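Long-range contact in tail component (Lactobacillus phage J-1, PDB 5LY8), which probably serves as a host-recognition part of the phage distal tail, this piece being its second carbohydrate-binding module, which binds magnesium: residues 128-142 / 154-168. Numbering follows the deposited sequence. Where two conformers were deposited one is given.
With MG (magnesium ion), chain B.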
loop_
_atom_site.group_PDB
_atom_site.type_symbol
_atom_site.label_atom_id
_atom_site.label_comp_id
_atom_site.label_asym_id
_atom_site.label_seq_id
_atom_site.Cartn_x
_atom_site.Cartn_y
_atom_site.Cartn_z
ATOM N N LEU A 128 -4.118 -3.750 3.999
ATOM C CA LEU A 128 -5.474 -4.032 4.420
ATOM C C LEU A 128 -5.758 -5.452 3.972
ATOM O O LEU A 128 -5.410 -5.809 2.839
ATOM C CB LEU A 128 -6.500 -3.075 3.799
ATOM C CG LEU A 128 -7.931 -3.234 4.294
ATOM C CD1 LEU A 128 -8.094 -2.763 5.749
ATOM C CD2 LEU A 128 -8.912 -2.466 3.416
ATOM N N PHE A 129 -6.356 -6.269 4.821
ATOM C CA PHE A 129 -6.634 -7.629 4.408
ATOM C C PHE A 129 -7.812 -8.249 5.173
ATOM O O PHE A 129 -8.113 -7.898 6.269
ATOM C CB PHE A 129 -5.383 -8.530 4.542
ATOM C CG PHE A 129 -4.849 -8.618 5.942
ATOM C CD1 PHE A 129 -3.909 -7.690 6.435
ATOM C CD2 PHE A 129 -5.277 -9.630 6.787
ATOM C CE1 PHE A 129 -3.438 -7.834 7.759
ATOM C CE2 PHE A 129 -4.799 -9.722 8.079
ATOM C CZ PHE A 129 -3.904 -8.850 8.531
ATOM N N ASP A 130 -8.455 -9.161 4.460
ATOM C CA ASP A 130 -9.536 -10.032 4.949
ATOM C C ASP A 130 -9.015 -11.413 4.570
ATOM O O ASP A 130 -9.070 -11.802 3.459
ATOM C CB ASP A 130 -10.907 -9.710 4.319
ATOM C CG ASP A 130 -12.027 -10.661 4.823
ATOM O OD1 ASP A 130 -11.748 -11.600 5.440
ATOM O OD2 ASP A 130 -13.201 -10.416 4.575
ATOM N N ASP A 131 -8.462 -12.111 5.545
ATOM C CA ASP A 131 -7.804 -13.384 5.265
ATOM C C ASP A 131 -8.567 -14.645 5.619
ATOM O O ASP A 131 -7.996 -15.690 5.618
ATOM C CB ASP A 131 -6.358 -13.430 5.861
ATOM C CG ASP A 131 -6.328 -13.376 7.384
ATOM O OD1 ASP A 131 -7.313 -13.261 8.015
ATOM O OD2 ASP A 131 -5.221 -13.441 7.934
ATOM N N SER A 132 -9.850 -14.522 5.900
ATOM C CA SER A 132 -10.646 -15.709 6.226
ATOM C C SER A 132 -11.892 -15.741 5.381
ATOM O O SER A 132 -12.611 -14.739 5.299
ATOM C CB SER A 132 -11.056 -15.698 7.700
ATOM O OG SER A 132 -11.898 -16.813 7.974
ATOM N N ALA A 133 -12.221 -16.924 4.831
ATOM C CA ALA A 133 -13.465 -17.130 4.078
ATOM C C ALA A 133 -14.651 -17.445 4.985
ATOM O O ALA A 133 -15.711 -17.825 4.489
ATOM C CB ALA A 133 -13.296 -18.219 3.030
ATOM N N SER A 134 -14.494 -17.286 6.299
ATOM C CA SER A 134 -15.598 -17.534 7.235
ATOM C C SER A 134 -15.837 -16.336 8.169
ATOM O O SER A 134 -16.564 -16.464 9.156
ATOM C CB SER A 134 -15.352 -18.813 8.029
ATOM O OG SER A 134 -14.131 -18.758 8.742
ATOM N N ASN A 135 -15.294 -15.163 7.838
ATOM C CA ASN A 135 -15.461 -13.983 8.683
ATOM C C ASN A 135 -15.285 -12.765 7.773
ATOM O O ASN A 135 -14.507 -12.832 6.813
ATOM C CB ASN A 135 -14.319 -13.999 9.747
ATOM C CG ASN A 135 -14.487 -13.126 10.956
ATOM O OD1 ASN A 135 -15.540 -12.521 11.163
ATOM N ND2 ASN A 135 -13.462 -13.105 11.820
ATOM N N ASP A 136 -15.976 -11.654 8.030
ATOM C CA ASP A 136 -15.803 -10.465 7.177
ATOM C C ASP A 136 -14.968 -9.394 7.895
ATOM O O ASP A 136 -15.073 -8.176 7.662
ATOM C CB ASP A 136 -17.152 -9.968 6.641
ATOM C CG ASP A 136 -17.897 -9.017 7.523
ATOM O OD1 ASP A 136 -17.838 -9.197 8.755
ATOM O OD2 ASP A 136 -18.490 -8.053 6.976
ATOM N N GLN A 137 -14.150 -9.857 8.801
ATOM C CA GLN A 137 -13.288 -8.959 9.489
ATOM C C GLN A 137 -12.143 -8.553 8.533
ATOM O O GLN A 137 -11.526 -9.385 7.843
ATOM C CB GLN A 137 -12.725 -9.664 10.722
ATOM C CG GLN A 137 -11.900 -8.766 11.625
ATOM C CD GLN A 137 -12.679 -7.609 12.170
ATOM O OE1 GLN A 137 -13.626 -7.777 12.938
ATOM N NE2 GLN A 137 -12.326 -6.416 11.731
ATOM N N TRP A 138 -11.897 -7.262 8.476
ATOM C CA TRP A 138 -10.706 -6.808 7.819
ATOM C C TRP A 138 -9.750 -6.138 8.813
ATOM O O TRP A 138 -10.146 -5.702 9.896
ATOM C CB TRP A 138 -10.965 -6.037 6.556
ATOM C CG TRP A 138 -11.923 -4.909 6.625
ATOM C CD1 TRP A 138 -12.272 -4.191 7.740
ATOM C CD2 TRP A 138 -12.479 -4.213 5.516
ATOM N NE1 TRP A 138 -13.042 -3.111 7.382
ATOM C CE2 TRP A 138 -13.198 -3.110 6.020
ATOM C CE3 TRP A 138 -12.453 -4.422 4.141
ATOM C CZ2 TRP A 138 -13.847 -2.185 5.178
ATOM C CZ3 TRP A 138 -13.126 -3.545 3.314
ATOM C CH2 TRP A 138 -13.837 -2.446 3.829
ATOM N N VAL A 139 -8.470 -6.194 8.478
ATOM C CA VAL A 139 -7.390 -5.753 9.345
ATOM C C VAL A 139 -6.534 -4.746 8.587
ATOM O O VAL A 139 -6.165 -4.978 7.454
ATOM C CB VAL A 139 -6.512 -6.955 9.799
ATOM C CG1 VAL A 139 -5.325 -6.476 10.632
ATOM C CG2 VAL A 139 -7.313 -7.976 10.618
ATOM N N PHE A 140 -6.185 -3.663 9.274
ATOM C CA PHE A 140 -5.291 -2.624 8.794
ATOM C C PHE A 140 -3.985 -2.784 9.562
ATOM O O PHE A 140 -3.998 -2.815 10.789
ATOM C CB PHE A 140 -5.957 -1.281 9.085
ATOM C CG PHE A 140 -5.179 -0.004 8.973
ATOM C CD1 PHE A 140 -4.392 0.252 7.863
ATOM C CD2 PHE A 140 -5.316 0.984 9.932
ATOM C CE1 PHE A 140 -3.722 1.476 7.735
ATOM C CE2 PHE A 140 -4.640 2.196 9.812
ATOM C CZ PHE A 140 -3.847 2.434 8.712
ATOM N N SER A 141 -2.872 -2.946 8.831
ATOM C CA SER A 141 -1.561 -3.114 9.463
ATOM C C SER A 141 -0.535 -2.197 8.877
ATOM O O SER A 141 -0.652 -1.771 7.721
ATOM C CB SER A 141 -1.098 -4.572 9.402
ATOM O OG SER A 141 -0.740 -4.972 8.083
ATOM N N GLY A 142 0.474 -1.883 9.673
ATOM C CA GLY A 142 1.584 -1.070 9.223
ATOM C C GLY A 142 2.867 -1.723 9.642
ATOM O O GLY A 142 3.004 -2.089 10.812
ATOM N N PHE A 154 1.555 -2.185 14.083
ATOM C CA PHE A 154 0.204 -2.336 14.618
ATOM C C PHE A 154 -0.539 -3.325 13.746
ATOM O O PHE A 154 -0.199 -3.507 12.574
ATOM C CB PHE A 154 -0.554 -0.987 14.673
ATOM C CG PHE A 154 -0.739 -0.353 13.314
ATOM C CD1 PHE A 154 0.220 0.502 12.794
ATOM C CD2 PHE A 154 -1.880 -0.605 12.559
ATOM C CE1 PHE A 154 0.050 1.083 11.539
ATOM C CE2 PHE A 154 -2.031 -0.041 11.292
ATOM C CZ PHE A 154 -1.064 0.794 10.790
ATOM N N PHE A 155 -1.584 -3.893 14.311
ATOM C CA PHE A 155 -2.506 -4.816 13.674
ATOM C C PHE A 155 -3.856 -4.376 14.205
ATOM O O PHE A 155 -4.157 -4.607 15.380
ATOM C CB PHE A 155 -2.145 -6.235 14.125
ATOM C CG PHE A 155 -2.929 -7.378 13.513
ATOM C CD1 PHE A 155 -4.222 -7.668 13.934
ATOM C CD2 PHE A 155 -2.335 -8.220 12.585
ATOM C CE1 PHE A 155 -4.933 -8.749 13.391
ATOM C CE2 PHE A 155 -3.038 -9.313 12.063
ATOM C CZ PHE A 155 -4.329 -9.573 12.480
ATOM N N ASP A 156 -4.639 -3.670 13.391
ATOM C CA ASP A 156 -5.890 -3.049 13.822
ATOM C C ASP A 156 -7.071 -3.755 13.210
ATOM O O ASP A 156 -7.302 -3.656 11.998
ATOM C CB ASP A 156 -5.896 -1.541 13.447
ATOM C CG ASP A 156 -5.011 -0.629 14.288
ATOM O OD1 ASP A 156 -4.329 -1.139 15.222
ATOM O OD2 ASP A 156 -4.985 0.586 14.009
ATOM N N LEU A 157 -7.829 -4.474 14.047
ATOM C CA LEU A 157 -9.071 -5.135 13.637
ATOM C C LEU A 157 -10.110 -4.029 13.543
ATOM O O LEU A 157 -10.536 -3.483 14.570
ATOM C CB LEU A 157 -9.492 -6.206 14.669
ATOM C CG LEU A 157 -8.654 -7.487 14.607
ATOM C CD1 LEU A 157 -8.441 -8.088 15.976
ATOM C CD2 LEU A 157 -9.285 -8.505 13.716
ATOM N N LEU A 158 -10.478 -3.649 12.317
ATOM C CA LEU A 158 -11.369 -2.535 12.027
ATOM C C LEU A 158 -12.820 -2.906 12.304
ATOM O O LEU A 158 -13.350 -3.801 11.636
ATOM C CB LEU A 158 -11.247 -2.133 10.562
ATOM C CG LEU A 158 -9.876 -1.692 10.114
ATOM C CD1 LEU A 158 -9.913 -1.336 8.645
ATOM C CD2 LEU A 158 -9.372 -0.507 10.946
ATOM N N PRO A 159 -13.513 -2.222 13.236
ATOM C CA PRO A 159 -14.914 -2.596 13.491
ATOM C C PRO A 159 -15.762 -2.381 12.234
ATOM O O PRO A 159 -15.814 -1.267 11.706
ATOM C CB PRO A 159 -15.325 -1.690 14.657
ATOM C CG PRO A 159 -14.338 -0.555 14.638
ATOM C CD PRO A 159 -13.051 -1.142 14.129
ATOM N N ARG A 160 -16.400 -3.430 11.746
ATOM C CA ARG A 160 -17.151 -3.349 10.493
ATOM C C ARG A 160 -18.324 -2.391 10.454
ATOM O O ARG A 160 -18.725 -1.976 9.427
ATOM C CB ARG A 160 -17.549 -4.734 10.004
ATOM C CG ARG A 160 -16.385 -5.463 9.348
ATOM C CD ARG A 160 -16.160 -4.994 7.912
ATOM N NE ARG A 160 -17.087 -5.556 6.956
ATOM C CZ ARG A 160 -17.377 -4.987 5.790
ATOM N NH1 ARG A 160 -16.876 -3.797 5.480
ATOM N NH2 ARG A 160 -18.165 -5.580 4.944
ATOM N N ASN A 161 -18.856 -2.034 11.611
ATOM C CA ASN A 161 -19.946 -1.080 11.655
ATOM C C ASN A 161 -19.492 0.309 11.302
ATOM O O ASN A 161 -20.272 1.093 10.827
ATOM C CB ASN A 161 -20.563 -1.063 13.063
ATOM C CG ASN A 161 -21.718 -0.115 13.189
ATOM O OD1 ASN A 161 -22.658 -0.203 12.442
ATOM N ND2 ASN A 161 -21.616 0.819 14.115
ATOM N N TYR A 162 -18.245 0.607 11.609
ATOM C CA TYR A 162 -17.630 1.890 11.380
ATOM C C TYR A 162 -16.892 1.867 10.016
ATOM O O TYR A 162 -17.036 2.747 9.243
ATOM C CB TYR A 162 -16.672 2.221 12.529
ATOM C CG TYR A 162 -15.955 3.562 12.502
ATOM C CD1 TYR A 162 -16.461 4.649 13.179
ATOM C CD2 TYR A 162 -14.799 3.748 11.799
ATOM C CE1 TYR A 162 -15.837 5.883 13.148
ATOM C CE2 TYR A 162 -14.175 4.972 11.787
ATOM C CZ TYR A 162 -14.694 6.039 12.461
ATOM O OH TYR A 162 -14.039 7.236 12.448
ATOM N N TYR A 163 -16.127 0.815 9.795
ATOM C CA TYR A 163 -15.337 0.657 8.574
ATOM C C TYR A 163 -16.109 -0.145 7.572
ATOM O O TYR A 163 -15.882 -1.344 7.387
ATOM C CB TYR A 163 -13.985 0.027 8.891
ATOM C CG TYR A 163 -13.115 0.963 9.678
ATOM C CD1 TYR A 163 -12.333 1.923 9.036
ATOM C CD2 TYR A 163 -13.052 0.888 11.064
ATOM C CE1 TYR A 163 -11.513 2.785 9.754
ATOM C CE2 TYR A 163 -12.213 1.735 11.796
ATOM C CZ TYR A 163 -11.448 2.683 11.132
ATOM O OH TYR A 163 -10.650 3.547 11.841
ATOM N N ARG A 164 -17.081 0.521 6.955
ATOM C CA ARG A 164 -18.000 -0.103 6.015
ATOM C C ARG A 164 -17.366 -0.214 4.640
ATOM O O ARG A 164 -16.373 0.461 4.339
ATOM C CB ARG A 164 -19.294 0.741 5.892
ATOM C CG ARG A 164 -20.148 0.784 7.173
ATOM C CD ARG A 164 -21.221 1.868 7.087
ATOM N NE ARG A 164 -22.390 1.580 7.926
ATOM C CZ ARG A 164 -23.221 2.502 8.412
ATOM N NH1 ARG A 164 -23.010 3.791 8.176
ATOM N NH2 ARG A 164 -24.257 2.142 9.159
ATOM N N ASP A 165 -17.952 -1.024 3.771
ATOM C CA ASP A 165 -17.503 -1.065 2.381
ATOM C C ASP A 165 -17.534 0.365 1.806
ATOM O O ASP A 165 -18.457 1.138 2.103
ATOM C CB ASP A 165 -18.493 -1.892 1.565
ATOM C CG ASP A 165 -18.548 -3.380 1.849
ATOM O OD1 ASP A 165 -17.684 -3.882 2.614
ATOM O OD2 ASP A 165 -19.390 -4.058 1.226
ATOM N N GLY A 166 -16.538 0.720 1.003
ATOM C CA GLY A 166 -16.584 2.036 0.388
ATOM C C GLY A 166 -15.238 2.614 0.056
ATOM O O GLY A 166 -14.273 1.888 -0.165
ATOM N N ASN A 167 -15.184 3.933 -0.009
ATOM C CA ASN A 167 -14.033 4.683 -0.468
ATOM C C ASN A 167 -13.086 5.092 0.642
ATOM O O ASN A 167 -13.503 5.665 1.653
ATOM C CB ASN A 167 -14.544 5.952 -1.196
ATOM C CG ASN A 167 -15.397 5.617 -2.409
ATOM O OD1 ASN A 167 -14.920 4.983 -3.361
ATOM N ND2 ASN A 167 -16.684 6.027 -2.380
ATOM N N TYR A 168 -11.782 4.806 0.452
ATOM C CA TYR A 168 -10.786 5.131 1.459
ATOM C C TYR A 168 -9.534 5.694 0.822
ATOM O O TYR A 168 -9.207 5.338 -0.320
ATOM C CB TYR A 168 -10.364 3.832 2.213
ATOM C CG TYR A 168 -11.429 3.248 3.117
ATOM C CD1 TYR A 168 -12.392 2.372 2.622
ATOM C CD2 TYR A 168 -11.504 3.610 4.460
ATOM C CE1 TYR A 168 -13.416 1.892 3.435
ATOM C CE2 TYR A 168 -12.476 3.077 5.293
ATOM C CZ TYR A 168 -13.440 2.246 4.771
ATOM O OH TYR A 168 -14.431 1.756 5.585
HETATM MG MG MG B . -13.785 -12.877 4.580
HETATM O O HOH W 1 -16.325 -5.945 13.066
#
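Arg160 folds over one face of the Trp138 indole, its guanidinium steeply tilted to the ring at 64°. Arg160 CD sits over the five-membered ring, and its guanidinium carbon CZ is 4.7 Å from the centroid of the six-membered ring, a cation-pi contact. The opposite face of the buried indole meets Leu128 CD2. Trp138 CD1 packs on Leu158 CB at 3.6 Å. Both leucines are buried too. The salt bridges lie at the more exposed margin. Bends at chi2 and chi3 curl Arg160 back over the indole and bring its nitrogens to two carboxylates. NE and NH2 grip one oxygen of Asp136 side-on, with NE to OD2 at 2.9 Å. NH1 and NH2 meet Asp165 OD1 end-on.

Strands 138-144 and 151-158 form an antiparallel beta hairpin at the margin of a mixed sheet, in a carbohydrate-binding module of the concanavalin clan. Phe140 and Asp156 are a hydrogen-bonded pair, with Phe140 N to Asp156 O at 2.9 Å. Phe154 turns its edge to the face of Phe140, CE2 over the ring centre, an edge-to-face pair with planes 62° apart. Gly142 N lies over one face of Phe154. Strand 178-185 packs against Phe140 and Leu158.

The other face of the hairpin is more open. Exposed Phe155 lays its ring over Val139 CG1, 3.5 Å from the ring centroid, and takes the edge of Phe129. Exposed Leu157 touches Gln137 CG.

Where the loop meets the strand end, Gln137 NE2 bonds Leu158 O at 2.8 Å, from above the carbonyl plane, and also Trp138 O. A water links Gln137 OE1 to Arg160 N. Asp130, ending its strand, binds magnesium with both carboxylate oxygens; the following loop adds Ser132 O and Asn135 O, and Ala106 O and Glu108 O complete the site.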